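Local coordinates for prophage pi2 protein 01, integrase (Lactococcus lactis, PDB 3LYS) that probably binds DNA as part of a phage-type (tyrosine recombinase) integrase that presumably integrates prophage DNA, the crystallised piece being its helical N-terminal core-binding domain, at residues E10-W15 with E33-Y38; K40-N45 with A64-K69; S54-A59 with K94-R99. The protein carries 1 engineered substitution. All coordinates share one frame; numbering follows the deposited sequence.

How the contacts relate
The three contacts join helices 8-19, 26-42 and 53-64 of a small core-binding domain to one another, to the loop before helix 69-88 and to the tail after it. Contact 1 pairs helices 8-19 and 26-42; contact 2 joins the end of helix 26-42 to that loop, so both draw on helix 26-42. Their centres lie about 13 Å apart and they touch, Tyr38 OH standing 3.6 Å from His67 CE1. Contact 3, between helix 53-64 and the tail, has its centre about 14 Å from that of contact 2 and meets it where Met43 CG packs 4.2 Å from Ala59 CB. Contacts 1 and 3, with centres about 17 Å apart, sit on opposite sides of the chain's centre.

Contact 1 of 3, residues E10-W15 with E33-Y38; sequences EYFKDW and EQTLKY
Phe12 turns its ring toward Thr35 and Leu36 because its CG is anti to the backbone N (chi1 -171°), and Thr35 answers with the same placement of its methyl: CG2 lies anti to N while OG1 sits beside it (chi1 -65°). The hydroxyl and the methyl are thereby sorted, the methyl going to Phe12 and OG1 to Arg78 and to the carbonyl oxygen of Gly31.

The far end of the ring makes the shortest approach, Phe12 CZ lying 3.6 Å from Thr35 CG2, and the two side chains cross at about a right angle. Further back along one side of the ring, Phe12 CD1 is 3.9 Å from Leu36 CB, and Phe12 CE1 comes equally near the backbone N of Leu36. The ring therefore spans two consecutive residues of helix 26-42 and rests partly on main chain. The two methyls of Leu36 meet the aliphatic root of Lys13, with CD1 4.0 Å from Lys13 CB and CD2 slightly farther off. Beyond this root the lysine chain leads away, and its NZ forms a salt bridge with Glu17.

The segment axes pass 9.5 Å apart at 166°, so 10-15 and 33-38 run nearly antiparallel, the pairing of two consecutive helices in this domain. CA atoms come closest at Lys13 and Leu36, 6.4 Å apart. Helix 69-88 covers the inner side: Phe12 touches Ser82, and Thr35 touches Phe75.

Between the two segments the side chains meet one another carbon to carbon, and the one nitrogen close to them is the main-chain N of Leu36; no polar bond links the pair. Cohesion here thus rests on apolar burial, largest for Leu36 and Phe12, while the polar ends of Thr35 and Lys13 are satisfied by partners beyond the pair.

Contact 2 of 3, residues K40-N45 with A64-K69; sequences KTYMPN and AETHAK
Tyr42, His67 and Thr66 join the C-terminal end of helix 26-42 to the loop between helices 53-64 and 69-88, within the helical core-binding domain of a phage-type integrase. Tyr42 has the most surface buried, and the phenol oxygen at the end of its side chain does the touching. Its CG is anti to the carbonyl carbon (chi1 -66°), which carries the ring from the last helical turn toward the 64-69 loop, before Met43 leaves helical geometry.

His67 comes from the opposite direction and presents the edge of its imidazole. NE2 donates to Tyr42 OH over 3.0 Å, and the oxygen lies in the imidazole plane. The bond is nevertheless bent, with an N-H...O angle of 136°. This donor role implies a proton on NE2 in the modelled arrangement. The imidazole is also stacked on Phe63 and meets Tyr38 edge-to-face, two aromatic contacts that should help to fix its rotation.

Thr66 takes a smaller share, approaching the edge of the Tyr42 ring near its plane. Its OG1 makes a further weak hydrogen bond to the carbonyl oxygen of Phe63, closing back on the end of helix 53-64. The bridge lies at the surface, and the loop's second link to the phenol is long: Tyr42 OH and Thr66 OG1 form a weak hydrogen bond at 3.3 Å.

Contact 3 of 3, residues S54-A59 with K94-R99; sequences SSYQRA and KDFTTR
Tyr56 and Thr97 meet through a CH-pi contact that places a methyl group almost on the axis of an aromatic ring. Thr97 CG2 lies 3.4 Å from the ring centroid of Tyr56 and 9° off the ring normal. Its distances to the ring carbons are correspondingly even, Thr97 CG2 being 3.5 Å from Tyr56 CE1 and Thr97 CG2 3.9 Å from Tyr56 CG. The methyl is available because Thr97 CG2 is anti to the carbonyl carbon, while OG1 occupies the position between N and that carbon (chi1 60°).

Aromatic and apolar packing supplies the second component. Phe96 CD1 approaches Tyr56 CB at 3.8 Å, and the two rings meet obliquely, with centroids 5.7 Å apart and planes at 48°. Phe96 thus lies against CB and the near side of the ring, at CG and CD2, while Thr97 sits over one face.

Polar interactions stay outside the interface between the segments. A type I beta turn from Asp95 to Thr98 presents Phe96 and Thr97 at its two central positions. Thr97 OG1 bonds to Arg80, which also forms a salt bridge with Asp95 OD2. The phenol of Tyr56 bonds to His76 ND1.

The contact is buried and fastens the tail after helix 69-88 back onto helix 53-64. Helix 69-88 borders it through His76, Arg80 and Ile83, and the loop residues Ile48 and Ile51 pack against Phe96.

Contact 1 of 3, residues E10-W15 with E33-Y38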
loop_
_atom_site.group_PDB
_atom_site.type_symbol
_atom_site.label_atom_id
_atom_site.label_comp_id
_atom_site.label_asym_id
_atom_site.label_seq_id
_atom_site.Cartn_x
_atom_site.Cartn_y
_atom_site.Cartn_z
ATOM N N GLU A 10 -3.050 -9.498 -0.099
ATOM C CA GLU A 10 -4.047 -10.181 0.711
ATOM C C GLU A 10 -4.390 -9.417 1.981
ATOM O O GLU A 10 -5.557 -9.192 2.295
ATOM C CB GLU A 10 -3.538 -11.567 1.066
ATOM C CG GLU A 10 -4.613 -12.456 1.597
ATOM C CD GLU A 10 -4.119 -13.860 1.809
ATOM O OE1 GLU A 10 -3.638 -14.484 0.834
ATOM O OE2 GLU A 10 -4.212 -14.344 2.960
ATOM N N TYR A 11 -3.354 -9.033 2.709
ATOM C CA TYR A 11 -3.522 -8.286 3.931
ATOM C C TYR A 11 -4.251 -6.975 3.690
ATOM O O TYR A 11 -5.177 -6.642 4.415
ATOM C CB TYR A 11 -2.167 -8.006 4.572
ATOM C CG TYR A 11 -2.213 -6.925 5.621
ATOM C CD1 TYR A 11 -1.905 -5.605 5.294
ATOM C CD2 TYR A 11 -2.639 -7.202 6.922
ATOM C CE1 TYR A 11 -2.023 -4.581 6.224
ATOM C CE2 TYR A 11 -2.766 -6.188 7.864
ATOM C CZ TYR A 11 -2.457 -4.882 7.507
ATOM O OH TYR A 11 -2.600 -3.878 8.432
ATOM N N PHE A 12 -3.847 -6.220 2.677
ATOM C CA PHE A 12 -4.506 -4.946 2.412
ATOM C C PHE A 12 -6.018 -5.113 2.358
ATOM O O PHE A 12 -6.750 -4.351 2.978
ATOM C CB PHE A 12 -3.984 -4.329 1.106
ATOM C CG PHE A 12 -4.451 -2.914 0.873
ATOM C CD1 PHE A 12 -5.592 -2.655 0.130
ATOM C CD2 PHE A 12 -3.745 -1.837 1.402
ATOM C CE1 PHE A 12 -6.022 -1.345 -0.085
ATOM C CE2 PHE A 12 -4.169 -0.524 1.192
ATOM C CZ PHE A 12 -5.308 -0.280 0.448
ATOM N N LYS A 13 -6.485 -6.115 1.622
ATOM C CA LYS A 13 -7.922 -6.364 1.510
ATOM C C LYS A 13 -8.467 -6.629 2.906
ATOM O O LYS A 13 -9.428 -5.996 3.329
ATOM C CB LYS A 13 -8.181 -7.568 0.605
ATOM C CG LYS A 13 -9.649 -7.909 0.399
ATOM C CD LYS A 13 -9.819 -9.027 -0.640
ATOM C CE LYS A 13 -11.291 -9.288 -0.961
ATOM N NZ LYS A 13 -12.075 -9.796 0.206
ATOM N N ASP A 14 -7.836 -7.564 3.612
ATOM C CA ASP A 14 -8.214 -7.938 4.979
ATOM C C ASP A 14 -8.407 -6.658 5.805
ATOM O O ASP A 14 -9.453 -6.450 6.418
ATOM C CB ASP A 14 -7.090 -8.815 5.568
ATOM C CG ASP A 14 -7.482 -9.525 6.858
ATOM O OD1 ASP A 14 -7.992 -8.848 7.774
ATOM O OD2 ASP A 14 -7.256 -10.758 6.958
ATOM N N TRP A 15 -7.384 -5.806 5.786
ATOM C CA TRP A 15 -7.362 -4.532 6.504
ATOM C C TRP A 15 -8.501 -3.591 6.106
ATOM O O TRP A 15 -9.331 -3.216 6.942
ATOM C CB TRP A 15 -6.024 -3.819 6.259
ATOM C CG TRP A 15 -5.914 -2.475 6.918
ATOM C CD1 TRP A 15 -5.715 -2.235 8.232
ATOM C CD2 TRP A 15 -6.081 -1.185 6.289
ATOM N NE1 TRP A 15 -5.756 -0.881 8.477
ATOM C CE2 TRP A 15 -5.978 -0.214 7.302
ATOM C CE3 TRP A 15 -6.313 -0.765 4.972
ATOM C CZ2 TRP A 15 -6.097 1.156 7.045
ATOM C CZ3 TRP A 15 -6.431 0.599 4.716
ATOM C CH2 TRP A 15 -6.323 1.542 5.752
ATOM N N GLU A 33 -10.230 -0.059 -3.166
ATOM C CA GLU A 33 -10.403 -1.236 -3.996
ATOM C C GLU A 33 -9.405 -1.167 -5.143
ATOM O O GLU A 33 -8.841 -2.186 -5.543
ATOM C CB GLU A 33 -11.825 -1.298 -4.536
ATOM C CG GLU A 33 -12.882 -0.988 -3.503
ATOM C CD GLU A 33 -14.235 -1.557 -3.874
ATOM O OE1 GLU A 33 -14.422 -2.793 -3.736
ATOM O OE2 GLU A 33 -15.109 -0.769 -4.314
ATOM N N GLN A 34 -9.191 0.046 -5.654
ATOM C CA GLN A 34 -8.248 0.288 -6.753
ATOM C C GLN A 34 -6.835 0.018 -6.270
ATOM O O GLN A 34 -6.063 -0.705 -6.897
ATOM C CB GLN A 34 -8.336 1.740 -7.237
ATOM C CG GLN A 34 -7.380 2.059 -8.379
ATOM C CD GLN A 34 -7.626 1.193 -9.615
ATOM O OE1 GLN A 34 -8.602 1.383 -10.343
ATOM N NE2 GLN A 34 -6.743 0.225 -9.842
ATOM N N THR A 35 -6.502 0.625 -5.145
ATOM C CA THR A 35 -5.188 0.440 -4.566
ATOM C C THR A 35 -4.947 -1.053 -4.348
ATOM O O THR A 35 -3.840 -1.543 -4.551
ATOM C CB THR A 35 -5.093 1.217 -3.254
ATOM O OG1 THR A 35 -5.206 2.616 -3.539
ATOM C CG2 THR A 35 -3.775 0.946 -2.569
ATOM N N LEU A 36 -5.992 -1.768 -3.940
ATOM C CA LEU A 36 -5.893 -3.199 -3.729
ATOM C C LEU A 36 -5.508 -3.845 -5.048
ATOM O O LEU A 36 -4.542 -4.593 -5.128
ATOM C CB LEU A 36 -7.231 -3.766 -3.260
ATOM C CG LEU A 36 -7.404 -5.281 -3.432
ATOM C CD1 LEU A 36 -6.384 -6.023 -2.591
ATOM C CD2 LEU A 36 -8.812 -5.681 -3.042
ATOM N N LYS A 37 -6.286 -3.554 -6.082
ATOM C CA LYS A 37 -6.048 -4.081 -7.424
ATOM C C LYS A 37 -4.601 -3.823 -7.821
ATOM O O LYS A 37 -3.862 -4.745 -8.167
ATOM C CB LYS A 37 -7.002 -3.391 -8.409
ATOM C CG LYS A 37 -6.999 -3.918 -9.842
ATOM C CD LYS A 37 -8.118 -3.268 -10.681
ATOM C CE LYS A 37 -8.126 -3.800 -12.115
ATOM N NZ LYS A 37 -9.288 -3.320 -12.909
ATOM N N TYR A 38 -4.209 -2.555 -7.771
ATOM C CA TYR A 38 -2.844 -2.160 -8.098
ATOM C C TYR A 38 -1.867 -3.055 -7.362
ATOM O O TYR A 38 -0.961 -3.632 -7.954
ATOM C CB TYR A 38 -2.601 -0.709 -7.680
ATOM C CG TYR A 38 -3.177 0.322 -8.617
ATOM C CD1 TYR A 38 -3.559 1.561 -8.148
ATOM C CD2 TYR A 38 -3.289 0.079 -9.985
ATOM C CE1 TYR A 38 -4.028 2.543 -9.003
ATOM C CE2 TYR A 38 -3.760 1.065 -10.856
ATOM C CZ TYR A 38 -4.123 2.301 -10.339
ATOM O OH TYR A 38 -4.549 3.321 -11.156
#

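Contact 2 of 3, residues K40-N45 with A64-K69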
loop_
_atom_site.group_PDB
_atom_site.type_symbol
_atom_site.label_atom_id
_atom_site.label_comp_id
_atom_site.label_asym_id
_atom_site.label_seq_id
_atom_site.Cartn_x
_atom_site.Cartn_y
_atom_site.Cartn_z
ATOM N N LYS A 40 -2.182 -6.000 -6.233
ATOM C CA LYS A 40 -2.124 -7.354 -6.763
ATOM C C LYS A 40 -1.255 -7.453 -8.002
ATOM O O LYS A 40 -0.611 -8.476 -8.254
ATOM C CB LYS A 40 -3.535 -7.872 -7.067
ATOM C CG LYS A 40 -4.421 -8.053 -5.851
ATOM C CD LYS A 40 -5.721 -8.719 -6.245
ATOM C CE LYS A 40 -6.622 -8.936 -5.040
ATOM N NZ LYS A 40 -7.932 -9.541 -5.425
ATOM N N THR A 41 -1.238 -6.374 -8.771
ATOM C CA THR A 41 -0.459 -6.299 -10.011
ATOM C C THR A 41 1.033 -6.074 -9.725
ATOM O O THR A 41 1.840 -6.994 -9.825
ATOM C CB THR A 41 -0.968 -5.140 -10.897
ATOM O OG1 THR A 41 -2.375 -5.294 -11.121
ATOM C CG2 THR A 41 -0.254 -5.139 -12.221
ATOM N N TYR A 42 1.382 -4.845 -9.359
ATOM C CA TYR A 42 2.758 -4.487 -9.073
ATOM C C TYR A 42 3.447 -5.308 -7.998
ATOM O O TYR A 42 4.663 -5.477 -8.026
ATOM C CB TYR A 42 2.828 -3.018 -8.718
ATOM C CG TYR A 42 2.485 -2.152 -9.886
ATOM C CD1 TYR A 42 3.475 -1.670 -10.725
ATOM C CD2 TYR A 42 1.169 -1.829 -10.166
ATOM C CE1 TYR A 42 3.167 -0.881 -11.810
ATOM C CE2 TYR A 42 0.848 -1.043 -11.251
ATOM C CZ TYR A 42 1.851 -0.569 -12.068
ATOM O OH TYR A 42 1.555 0.240 -13.135
HETATM N N MSE A 43 2.684 -5.821 -7.045
HETATM C CA MSE A 43 3.267 -6.618 -5.977
HETATM C C MSE A 43 2.529 -7.921 -5.823
HETATM O O MSE A 43 1.699 -8.067 -4.933
HETATM C CB MSE A 43 3.217 -5.863 -4.660
HETATM C CG MSE A 43 4.176 -4.704 -4.588
HETATM SE SE MSE A 43 4.071 -3.833 -2.877
HETATM C CE MSE A 43 4.957 -5.155 -1.796
ATOM N N PRO A 44 2.831 -8.895 -6.684
ATOM C CA PRO A 44 2.182 -10.204 -6.640
ATOM C C PRO A 44 2.360 -10.954 -5.322
ATOM O O PRO A 44 1.843 -10.540 -4.279
ATOM C CB PRO A 44 2.819 -10.938 -7.813
ATOM C CG PRO A 44 4.198 -10.390 -7.801
ATOM C CD PRO A 44 3.939 -8.907 -7.648
ATOM N N ASN A 45 3.095 -12.056 -5.356
ATOM C CA ASN A 45 3.275 -12.849 -4.152
ATOM C C ASN A 45 4.195 -12.216 -3.117
ATOM O O ASN A 45 4.816 -12.910 -2.309
ATOM C CB ASN A 45 3.774 -14.234 -4.532
ATOM C CG ASN A 45 2.809 -14.958 -5.435
ATOM O OD1 ASN A 45 1.684 -15.245 -5.045
ATOM N ND2 ASN A 45 3.239 -15.246 -6.657
ATOM N N ALA A 64 5.097 4.703 -11.065
ATOM C CA ALA A 64 5.118 6.085 -11.519
ATOM C C ALA A 64 5.369 6.262 -13.012
ATOM O O ALA A 64 5.002 7.289 -13.587
ATOM C CB ALA A 64 6.145 6.867 -10.733
ATOM N N GLU A 65 5.985 5.273 -13.648
ATOM C CA GLU A 65 6.265 5.404 -15.063
ATOM C C GLU A 65 5.083 5.040 -15.958
ATOM O O GLU A 65 5.259 4.785 -17.144
ATOM C CB GLU A 65 7.502 4.583 -15.435
ATOM C CG GLU A 65 7.456 3.142 -14.991
ATOM C CD GLU A 65 8.733 2.367 -15.314
ATOM O OE1 GLU A 65 9.799 2.696 -14.757
ATOM O OE2 GLU A 65 8.668 1.430 -16.134
ATOM N N THR A 66 3.878 5.032 -15.394
ATOM C CA THR A 66 2.665 4.726 -16.158
ATOM C C THR A 66 1.453 5.334 -15.471
ATOM O O THR A 66 0.316 5.055 -15.841
ATOM C CB THR A 66 2.420 3.188 -16.299
ATOM O OG1 THR A 66 2.838 2.511 -15.103
ATOM C CG2 THR A 66 3.160 2.626 -17.502
ATOM N N HIS A 67 1.706 6.166 -14.471
ATOM C CA HIS A 67 0.635 6.808 -13.724
ATOM C C HIS A 67 1.030 8.225 -13.370
ATOM O O HIS A 67 2.219 8.534 -13.255
ATOM C CB HIS A 67 0.364 6.028 -12.443
ATOM C CG HIS A 67 -0.127 4.642 -12.687
ATOM N ND1 HIS A 67 -1.446 4.366 -12.974
ATOM C CD2 HIS A 67 0.530 3.461 -12.759
ATOM C CE1 HIS A 67 -1.580 3.074 -13.216
ATOM N NE2 HIS A 67 -0.397 2.502 -13.093
ATOM N N ALA A 68 0.036 9.083 -13.183
ATOM C CA ALA A 68 0.302 10.466 -12.827
ATOM C C ALA A 68 0.751 10.578 -11.373
ATOM O O ALA A 68 0.551 9.661 -10.565
ATOM C CB ALA A 68 -0.932 11.303 -13.058
ATOM N N LYS A 69 1.368 11.709 -11.049
ATOM C CA LYS A 69 1.861 11.953 -9.695
ATOM C C LYS A 69 0.706 11.812 -8.704
ATOM O O LYS A 69 0.746 10.982 -7.794
ATOM C CB LYS A 69 2.488 13.359 -9.604
ATOM C CG LYS A 69 3.277 13.642 -8.319
ATOM C CD LYS A 69 3.803 15.079 -8.296
ATOM C CE LYS A 69 4.627 15.385 -7.048
ATOM N NZ LYS A 69 5.867 14.562 -6.959
#

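Contact 3 of 3, residues S54-A59 with K94-R99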
loop_
_atom_site.group_PDB
_atom_site.type_symbol
_atom_site.label_atom_id
_atom_site.label_comp_id
_atom_site.label_asym_id
_atom_site.label_seq_id
_atom_site.Cartn_x
_atom_site.Cartn_y
_atom_site.Cartn_z
ATOM N N SER A 54 13.571 -0.174 0.053
ATOM C CA SER A 54 14.023 -0.192 -1.339
ATOM C C SER A 54 12.985 -0.872 -2.223
ATOM O O SER A 54 12.579 -0.317 -3.244
ATOM C CB SER A 54 15.367 -0.926 -1.455
ATOM O OG SER A 54 16.394 -0.217 -0.770
ATOM N N SER A 55 12.568 -2.075 -1.831
ATOM C CA SER A 55 11.548 -2.821 -2.572
ATOM C C SER A 55 10.405 -1.888 -2.883
ATOM O O SER A 55 10.080 -1.646 -4.043
ATOM C CB SER A 55 10.976 -3.970 -1.737
ATOM O OG SER A 55 11.804 -5.109 -1.763
ATOM N N TYR A 56 9.805 -1.374 -1.817
ATOM C CA TYR A 56 8.668 -0.487 -1.915
ATOM C C TYR A 56 8.939 0.699 -2.820
ATOM O O TYR A 56 8.135 1.014 -3.697
ATOM C CB TYR A 56 8.242 -0.026 -0.515
ATOM C CG TYR A 56 7.011 0.847 -0.509
ATOM C CD1 TYR A 56 7.105 2.214 -0.233
ATOM C CD2 TYR A 56 5.761 0.328 -0.832
ATOM C CE1 TYR A 56 5.987 3.047 -0.287
ATOM C CE2 TYR A 56 4.636 1.154 -0.894
ATOM C CZ TYR A 56 4.758 2.512 -0.622
ATOM O OH TYR A 56 3.661 3.332 -0.738
ATOM N N GLN A 57 10.075 1.355 -2.617
ATOM C CA GLN A 57 10.432 2.513 -3.442
ATOM C C GLN A 57 10.505 2.100 -4.914
ATOM O O GLN A 57 10.064 2.822 -5.809
ATOM C CB GLN A 57 11.780 3.077 -2.973
ATOM C CG GLN A 57 12.171 4.407 -3.613
ATOM C CD GLN A 57 11.035 5.419 -3.603
ATOM O OE1 GLN A 57 10.398 5.656 -4.627
ATOM N NE2 GLN A 57 10.771 6.009 -2.444
ATOM N N ARG A 58 11.063 0.919 -5.147
ATOM C CA ARG A 58 11.194 0.388 -6.491
ATOM C C ARG A 58 9.806 0.091 -7.088
ATOM O O ARG A 58 9.539 0.452 -8.226
ATOM C CB ARG A 58 12.062 -0.868 -6.437
ATOM C CG ARG A 58 12.666 -1.297 -7.757
ATOM C CD ARG A 58 13.817 -2.270 -7.515
ATOM N NE ARG A 58 14.927 -1.673 -6.777
ATOM C CZ ARG A 58 15.419 -2.063 -5.604
ATOM N NH1 ARG A 58 16.437 -1.386 -5.106
ATOM N NH2 ARG A 58 14.914 -3.089 -4.925
ATOM N N ALA A 59 8.935 -0.571 -6.318
ATOM C CA ALA A 59 7.579 -0.875 -6.766
ATOM C C ALA A 59 6.914 0.462 -7.079
ATOM O O ALA A 59 6.240 0.620 -8.094
ATOM C CB ALA A 59 6.795 -1.605 -5.680
ATOM N N LYS A 94 9.620 -2.539 11.074
ATOM C CA LYS A 94 9.901 -1.243 10.469
ATOM C C LYS A 94 9.026 -0.867 9.284
ATOM O O LYS A 94 8.905 -1.607 8.306
ATOM C CB LYS A 94 11.377 -1.168 10.073
ATOM C CG LYS A 94 12.024 -2.510 9.734
ATOM C CD LYS A 94 13.543 -2.373 9.585
ATOM C CE LYS A 94 14.174 -3.694 9.181
ATOM N NZ LYS A 94 15.646 -3.599 8.981
ATOM N N ASP A 95 8.419 0.308 9.388
ATOM C CA ASP A 95 7.544 0.822 8.349
ATOM C C ASP A 95 8.350 1.145 7.098
ATOM O O ASP A 95 8.866 2.249 6.964
ATOM C CB ASP A 95 6.828 2.072 8.873
ATOM C CG ASP A 95 6.216 2.902 7.771
ATOM O OD1 ASP A 95 5.506 2.339 6.916
ATOM O OD2 ASP A 95 6.451 4.127 7.764
ATOM N N PHE A 96 8.462 0.190 6.181
ATOM C CA PHE A 96 9.242 0.411 4.958
ATOM C C PHE A 96 8.711 1.542 4.103
ATOM O O PHE A 96 9.398 2.013 3.213
ATOM C CB PHE A 96 9.296 -0.863 4.117
ATOM C CG PHE A 96 7.954 -1.466 3.881
ATOM C CD1 PHE A 96 7.049 -0.884 2.996
ATOM C CD2 PHE A 96 7.567 -2.592 4.582
ATOM C CE1 PHE A 96 5.770 -1.426 2.815
ATOM C CE2 PHE A 96 6.299 -3.137 4.409
ATOM C CZ PHE A 96 5.397 -2.548 3.519
ATOM N N THR A 97 7.493 1.987 4.367
ATOM C CA THR A 97 6.931 3.064 3.570
ATOM C C THR A 97 7.217 4.396 4.236
ATOM O O THR A 97 6.677 5.442 3.875
ATOM C CB THR A 97 5.423 2.899 3.433
ATOM O OG1 THR A 97 4.820 2.914 4.730
ATOM C CG2 THR A 97 5.116 1.595 2.765
ATOM N N THR A 98 8.103 4.351 5.208
ATOM C CA THR A 98 8.424 5.525 5.974
ATOM C C THR A 98 9.084 6.667 5.202
ATOM O O THR A 98 8.478 7.717 5.000
ATOM C CB THR A 98 9.283 5.104 7.185
ATOM O OG1 THR A 98 9.424 6.205 8.087
ATOM C CG2 THR A 98 10.665 4.609 6.724
ATOM N N ARG A 99 10.315 6.458 4.756
ATOM C CA ARG A 99 11.059 7.495 4.058
ATOM C C ARG A 99 10.936 7.356 2.554
ATOM O O ARG A 99 11.470 8.160 1.794
ATOM C CB ARG A 99 12.521 7.415 4.477
ATOM C CG ARG A 99 13.204 8.735 4.622
ATOM C CD ARG A 99 14.558 8.530 5.255
ATOM N NE ARG A 99 15.426 9.678 5.033
ATOM C CZ ARG A 99 15.911 10.026 3.846
ATOM N NH1 ARG A 99 15.617 9.312 2.766
ATOM N NH2 ARG A 99 16.690 11.096 3.739
#